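Local coordinates for uncharacterized protein VP0806 (Vibrio parahaemolyticus, PDB 2R5S), which is of unknown function, its crystallised C-terminal part being an all-helical tetratricopeptide-repeat domain of a thioredoxin-domain protein that may have protein-disulfide reductase activity, at residues Gln24-Ile29 with Asp48-Thr53; Glu109-Leu114 with Leu128-Asn133. One frame throughout, in Å; residues are numbered along the deposited sequence.

Contact 1: residues Gln24-Ile29 with Asp48-Thr53; sequences QALNVI and DCLLET
Leu26 points at the neighbouring helix from CB onward and, with chi1 at -95°, away from any staggered value, lays CG and both methyls against it, while Cys49 turns SG anti to its own carbonyl carbon. The two side chains then pass alongside each other: Leu26 CG rests 3.5 Å from Cys49 CB, and Cys49 SG reaches on to Ala25 CB at 3.8 Å. Leu50 sets out across the interface rather than into it, but its CD2 comes back to within 3.9 Å of Leu26 CD2, the two leucines crossing at about a right angle. The helices of residues 22-30 and 40-52 belong to a tetratricopeptide-repeat region, and here their short segments run 142° apart with axes 9.8 Å from each other. Helix 9-18 adds Leu17 against Cys49, and helix 56-63 backs Leu50 with Leu58 and Ala59. At the C-terminal end of helix 40-52, Thr53 OG1 sits between the backbone N and the carbonyl carbon (chi1 58°), turned back over the last turn. There it lies 2.7 Å from Cys49 O and 2.8 Å from Leu50 O, and it is also hydrogen-bonded to Gln55 NE2; Leu26 CD1 approaches this polar cluster from the facing helix.

Contact 2: residues Glu109-Leu114 with Leu128-Asn133; sequences ELACEL and LELLWN
The helical segments 109-114 and 128-133 run nearly antiparallel, at 158° with axes 9.5 Å apart, and their backbones come nearest at Ala111 and Leu131, whose CA atoms are 7.1 Å from each other. This is a helical hairpin within the second tetratricopeptide-repeat region of the chain: the chain leaves helix 108-120, reverses through a short connection and continues as helix 124-135. Ala111 has the small side chain at the crossing, so a leucine from the partner helix can reach its backbone. Leu130 is that leucine. Its CG is anti to the backbone N (chi1 -155°), and the single methyl CD2 does the touching. Tip first, CD2 enters between Ala111 and Leu114, residues three apart on the facing helix, with Ala111 CB 4.1 Å away on one flank and Leu114 CD2 3.8 Å away on the other. CB and CG of Leu114 are also within van der Waals range of the same methyl, so Leu114 is met along its length, whereas Leu130 touches with one methyl. Leu114 too holds CG anti to its backbone N (chi1 -180°), and the two leucine side chains cross at about a right angle. Leu101 of helix 92-103 touches both of them, which ties the hairpin to the preceding helix. Helix 145-157 packs where Cys112 and Leu131 lie: its Thr149 touches both, and its Phe150 touches Leu131. Leu131 leaves its helix across the interface, but its end bends inward to the backbone of the partner. The carbonyl oxygen of Ala111 is thus approached by two methyls, Leu130 CD2 at 3.6 Å and Leu131 CD1 at 3.9 Å.

Contact 1 closes at residue 53 before contact 2 opens at residue 109, so the two follow in series along the chain and share no helix. Contact 1 joins helices 22-30 and 40-52 in the first tetratricopeptide-repeat region; contact 2 joins helices 108-120 and 124-135 in the second. Their centres are about 27 Å apart, on opposite sides of the chain's centre, and their nearest atoms remain about 10 Å apart, so neither packs on the other. Helices 56-63, 73-88 and 92-103 intervene in sequence. Each contact therefore joins its own pair of helices in a single-chain, all-helical domain, consistent with the local, sequential packing of tetratricopeptide repeats.

Contact 1: residues Gln24-Ile29 with Asp48-Thr53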
loop_
_atom_site.group_PDB
_atom_site.type_symbol
_atom_site.label_atom_id
_atom_site.label_comp_id
_atom_site.label_asym_id
_atom_site.label_seq_id
_atom_site.Cartn_x
_atom_site.Cartn_y
_atom_site.Cartn_z
ATOM N N GLN A 24 -2.324 -4.852 12.518
ATOM C CA GLN A 24 -1.996 -5.718 13.679
ATOM C C GLN A 24 -1.999 -7.218 13.354
ATOM O O GLN A 24 -1.037 -7.953 13.697
ATOM C CB GLN A 24 -2.896 -5.425 14.899
ATOM C CG GLN A 24 -2.572 -4.156 15.582
ATOM C CD GLN A 24 -3.523 -3.878 16.741
ATOM O OE1 GLN A 24 -3.500 -4.582 17.752
ATOM N NE2 GLN A 24 -4.360 -2.851 16.602
ATOM N N ALA A 25 -3.058 -7.659 12.666
ATOM C CA ALA A 25 -3.150 -9.021 12.170
ATOM C C ALA A 25 -1.933 -9.466 11.340
ATOM O O ALA A 25 -1.467 -10.597 11.485
ATOM C CB ALA A 25 -4.461 -9.208 11.385
ATOM N N LEU A 26 -1.427 -8.599 10.459
ATOM C CA LEU A 26 -0.211 -8.906 9.631
ATOM C C LEU A 26 1.038 -8.965 10.482
ATOM O O LEU A 26 1.977 -9.755 10.244
ATOM C CB LEU A 26 0.016 -7.806 8.583
ATOM C CG LEU A 26 -0.551 -8.018 7.180
ATOM C CD1 LEU A 26 -0.713 -6.642 6.446
ATOM C CD2 LEU A 26 0.311 -8.956 6.395
ATOM N N ASN A 27 1.046 -8.118 11.490
ATOM C CA ASN A 27 2.102 -8.195 12.479
ATOM C C ASN A 27 2.130 -9.504 13.294
ATOM O O ASN A 27 3.209 -10.099 13.507
ATOM C CB ASN A 27 2.058 -7.005 13.391
ATOM C CG ASN A 27 3.197 -7.002 14.376
ATOM O OD1 ASN A 27 2.996 -7.254 15.564
ATOM N ND2 ASN A 27 4.395 -6.706 13.898
ATOM N N VAL A 28 0.952 -9.986 13.706
ATOM C CA VAL A 28 0.930 -11.250 14.462
ATOM C C VAL A 28 1.305 -12.446 13.562
ATOM O O VAL A 28 1.962 -13.402 14.001
ATOM C CB VAL A 28 -0.409 -11.451 15.134
ATOM C CG1 VAL A 28 -0.467 -12.792 15.779
ATOM C CG2 VAL A 28 -0.673 -10.298 16.187
ATOM N N ILE A 29 0.846 -12.379 12.316
ATOM C CA ILE A 29 1.170 -13.377 11.295
ATOM C C ILE A 29 2.660 -13.521 11.127
ATOM O O ILE A 29 3.177 -14.655 11.058
ATOM C CB ILE A 29 0.600 -13.012 9.911
ATOM C CG1 ILE A 29 -0.928 -13.035 9.962
ATOM C CG2 ILE A 29 1.088 -13.998 8.803
ATOM C CD1 ILE A 29 -1.457 -14.291 10.516
ATOM N N ASP A 48 -5.771 -11.152 2.430
ATOM C CA ASP A 48 -6.862 -10.236 2.735
ATOM C C ASP A 48 -6.287 -9.025 3.446
ATOM O O ASP A 48 -6.754 -7.933 3.234
ATOM C CB ASP A 48 -7.844 -10.964 3.639
ATOM C CG ASP A 48 -9.063 -10.190 3.917
ATOM O OD1 ASP A 48 -9.446 -9.340 3.108
ATOM O OD2 ASP A 48 -9.709 -10.478 4.951
ATOM N N CYS A 49 -5.270 -9.218 4.301
ATOM C CA CYS A 49 -4.744 -8.106 5.054
ATOM C C CYS A 49 -3.952 -7.145 4.126
ATOM O O CYS A 49 -4.004 -5.887 4.246
ATOM C CB CYS A 49 -3.874 -8.613 6.218
ATOM S SG CYS A 49 -4.804 -9.295 7.612
ATOM N N LEU A 50 -3.217 -7.717 3.196
ATOM C CA LEU A 50 -2.398 -6.898 2.320
ATOM C C LEU A 50 -3.335 -5.985 1.484
ATOM O O LEU A 50 -3.149 -4.757 1.332
ATOM C CB LEU A 50 -1.554 -7.799 1.435
ATOM C CG LEU A 50 -0.525 -8.570 2.218
ATOM C CD1 LEU A 50 0.192 -9.579 1.303
ATOM C CD2 LEU A 50 0.486 -7.579 2.787
ATOM N N LEU A 51 -4.377 -6.597 0.980
ATOM C CA LEU A 51 -5.283 -5.920 0.145
ATOM C C LEU A 51 -6.054 -4.846 0.899
ATOM O O LEU A 51 -6.342 -3.788 0.331
ATOM C CB LEU A 51 -6.250 -6.955 -0.396
ATOM C CG LEU A 51 -6.775 -6.805 -1.791
ATOM C CD1 LEU A 51 -5.841 -7.622 -2.629
ATOM C CD2 LEU A 51 -8.196 -7.391 -1.806
ATOM N N GLU A 52 -6.442 -5.099 2.152
ATOM C CA GLU A 52 -7.194 -4.099 2.897
ATOM C C GLU A 52 -6.273 -2.943 3.263
ATOM O O GLU A 52 -6.729 -1.855 3.620
ATOM C CB GLU A 52 -7.751 -4.697 4.190
ATOM C CG GLU A 52 -8.806 -5.758 4.000
ATOM C CD GLU A 52 -9.990 -5.254 3.165
ATOM O OE1 GLU A 52 -10.108 -5.602 1.940
ATOM O OE2 GLU A 52 -10.749 -4.486 3.729
ATOM N N THR A 53 -4.962 -3.199 3.209
ATOM C CA THR A 53 -3.983 -2.168 3.540
ATOM C C THR A 53 -3.338 -1.577 2.292
ATOM O O THR A 53 -2.420 -0.754 2.381
ATOM C CB THR A 53 -2.924 -2.682 4.458
ATOM O OG1 THR A 53 -2.281 -3.807 3.820
ATOM C CG2 THR A 53 -3.557 -3.048 5.835
#

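Contact 2: residues Glu109-Leu114 with Leu128-Asn133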
loop_
_atom_site.group_PDB
_atom_site.type_symbol
_atom_site.label_atom_id
_atom_site.label_comp_id
_atom_site.label_asym_id
_atom_site.label_seq_id
_atom_site.Cartn_x
_atom_site.Cartn_y
_atom_site.Cartn_z
ATOM N N GLU A 109 1.799 22.144 -7.421
ATOM C CA GLU A 109 0.419 21.918 -7.024
ATOM C C GLU A 109 -0.288 20.773 -7.841
ATOM O O GLU A 109 -1.226 20.115 -7.355
ATOM C CB GLU A 109 -0.355 23.247 -7.118
ATOM C CG GLU A 109 -1.855 23.065 -6.862
ATOM C CD GLU A 109 -2.720 24.310 -7.109
ATOM O OE1 GLU A 109 -2.303 25.427 -6.758
ATOM O OE2 GLU A 109 -3.821 24.147 -7.656
ATOM N N LEU A 110 0.150 20.568 -9.079
ATOM C CA LEU A 110 -0.341 19.454 -9.908
ATOM C C LEU A 110 0.232 18.140 -9.416
ATOM O O LEU A 110 -0.390 17.087 -9.545
ATOM C CB LEU A 110 0.109 19.615 -11.352
ATOM C CG LEU A 110 -1.001 20.019 -12.314
ATOM C CD1 LEU A 110 -0.296 20.518 -13.562
ATOM C CD2 LEU A 110 -1.864 18.763 -12.578
ATOM N N ALA A 111 1.426 18.228 -8.866
ATOM C CA ALA A 111 2.125 17.056 -8.398
ATOM C C ALA A 111 1.449 16.537 -7.157
ATOM O O ALA A 111 1.158 15.341 -7.078
ATOM C CB ALA A 111 3.604 17.318 -8.209
ATOM N N CYS A 112 1.114 17.443 -6.239
ATOM C CA CYS A 112 0.334 17.116 -5.044
ATOM C C CYS A 112 -0.963 16.421 -5.389
ATOM O O CYS A 112 -1.300 15.417 -4.786
ATOM C CB CYS A 112 0.124 18.364 -4.172
ATOM S SG CYS A 112 1.697 18.851 -3.313
ATOM N N GLU A 113 -1.687 16.945 -6.370
ATOM C CA GLU A 113 -2.990 16.361 -6.852
ATOM C C GLU A 113 -2.749 14.977 -7.556
ATOM O O GLU A 113 -3.424 13.993 -7.285
ATOM C CB GLU A 113 -3.577 17.255 -7.895
ATOM C CG GLU A 113 -3.763 18.708 -7.574
ATOM C CD GLU A 113 -4.587 19.404 -8.693
ATOM O OE1 GLU A 113 -4.282 20.572 -9.022
ATOM O OE2 GLU A 113 -5.516 18.754 -9.275
ATOM N N LEU A 114 -1.782 14.914 -8.466
ATOM C CA LEU A 114 -1.433 13.608 -9.053
ATOM C C LEU A 114 -1.214 12.562 -7.906
ATOM O O LEU A 114 -1.893 11.493 -7.841
ATOM C CB LEU A 114 -0.206 13.726 -9.980
ATOM C CG LEU A 114 0.178 12.402 -10.607
ATOM C CD1 LEU A 114 -1.117 11.748 -11.112
ATOM C CD2 LEU A 114 1.176 12.533 -11.738
ATOM N N LEU A 128 4.511 8.606 -3.656
ATOM C CA LEU A 128 5.558 9.042 -2.749
ATOM C C LEU A 128 6.827 9.292 -3.525
ATOM O O LEU A 128 7.661 10.099 -3.100
ATOM C CB LEU A 128 5.819 7.980 -1.675
ATOM C CG LEU A 128 4.710 7.833 -0.628
ATOM C CD1 LEU A 128 4.681 6.474 0.088
ATOM C CD2 LEU A 128 4.661 9.015 0.391
ATOM N N GLU A 129 7.038 8.595 -4.639
ATOM C CA GLU A 129 8.321 8.835 -5.390
ATOM C C GLU A 129 8.153 10.174 -6.118
ATOM O O GLU A 129 9.031 11.023 -6.105
ATOM C CB GLU A 129 8.589 7.755 -6.411
ATOM C CG GLU A 129 9.731 8.093 -7.408
ATOM C CD GLU A 129 11.089 7.641 -6.949
ATOM O OE1 GLU A 129 11.224 7.243 -5.760
ATOM O OE2 GLU A 129 12.066 7.689 -7.760
ATOM N N LEU A 130 6.976 10.400 -6.713
ATOM C CA LEU A 130 6.696 11.720 -7.280
ATOM C C LEU A 130 7.123 12.849 -6.315
ATOM O O LEU A 130 7.925 13.721 -6.666
ATOM C CB LEU A 130 5.191 11.879 -7.580
ATOM C CG LEU A 130 5.008 12.921 -8.670
ATOM C CD1 LEU A 130 5.656 12.532 -10.051
ATOM C CD2 LEU A 130 3.518 13.242 -8.809
ATOM N N LEU A 131 6.586 12.815 -5.103
ATOM C CA LEU A 131 6.804 13.871 -4.117
ATOM C C LEU A 131 8.265 13.902 -3.660
ATOM O O LEU A 131 8.844 14.979 -3.436
ATOM C CB LEU A 131 5.853 13.647 -2.940
ATOM C CG LEU A 131 4.460 14.355 -3.086
ATOM C CD1 LEU A 131 4.053 14.539 -4.541
ATOM C CD2 LEU A 131 3.253 13.808 -2.269
ATOM N N TRP A 132 8.857 12.720 -3.514
ATOM C CA TRP A 132 10.163 12.568 -2.955
ATOM C C TRP A 132 11.100 13.339 -3.862
ATOM O O TRP A 132 12.031 13.976 -3.403
ATOM C CB TRP A 132 10.608 11.091 -2.929
ATOM C CG TRP A 132 12.140 10.969 -2.643
ATOM C CD1 TRP A 132 13.148 10.535 -3.505
ATOM C CD2 TRP A 132 12.795 11.323 -1.425
ATOM N NE1 TRP A 132 14.363 10.624 -2.873
ATOM C CE2 TRP A 132 14.165 11.095 -1.597
ATOM C CE3 TRP A 132 12.344 11.817 -0.191
ATOM C CZ2 TRP A 132 15.076 11.355 -0.595
ATOM C CZ3 TRP A 132 13.262 12.066 0.798
ATOM C CH2 TRP A 132 14.591 11.850 0.601
ATOM N N ASN A 133 10.850 13.248 -5.168
ATOM C CA ASN A 133 11.688 13.879 -6.189
ATOM C C ASN A 133 11.698 15.416 -6.084
ATOM O O ASN A 133 12.646 16.065 -6.481
ATOM C CB ASN A 133 11.238 13.411 -7.567
ATOM C CG ASN A 133 11.978 12.151 -8.031
ATOM O OD1 ASN A 133 13.040 11.804 -7.515
ATOM N ND2 ASN A 133 11.396 11.453 -8.983
#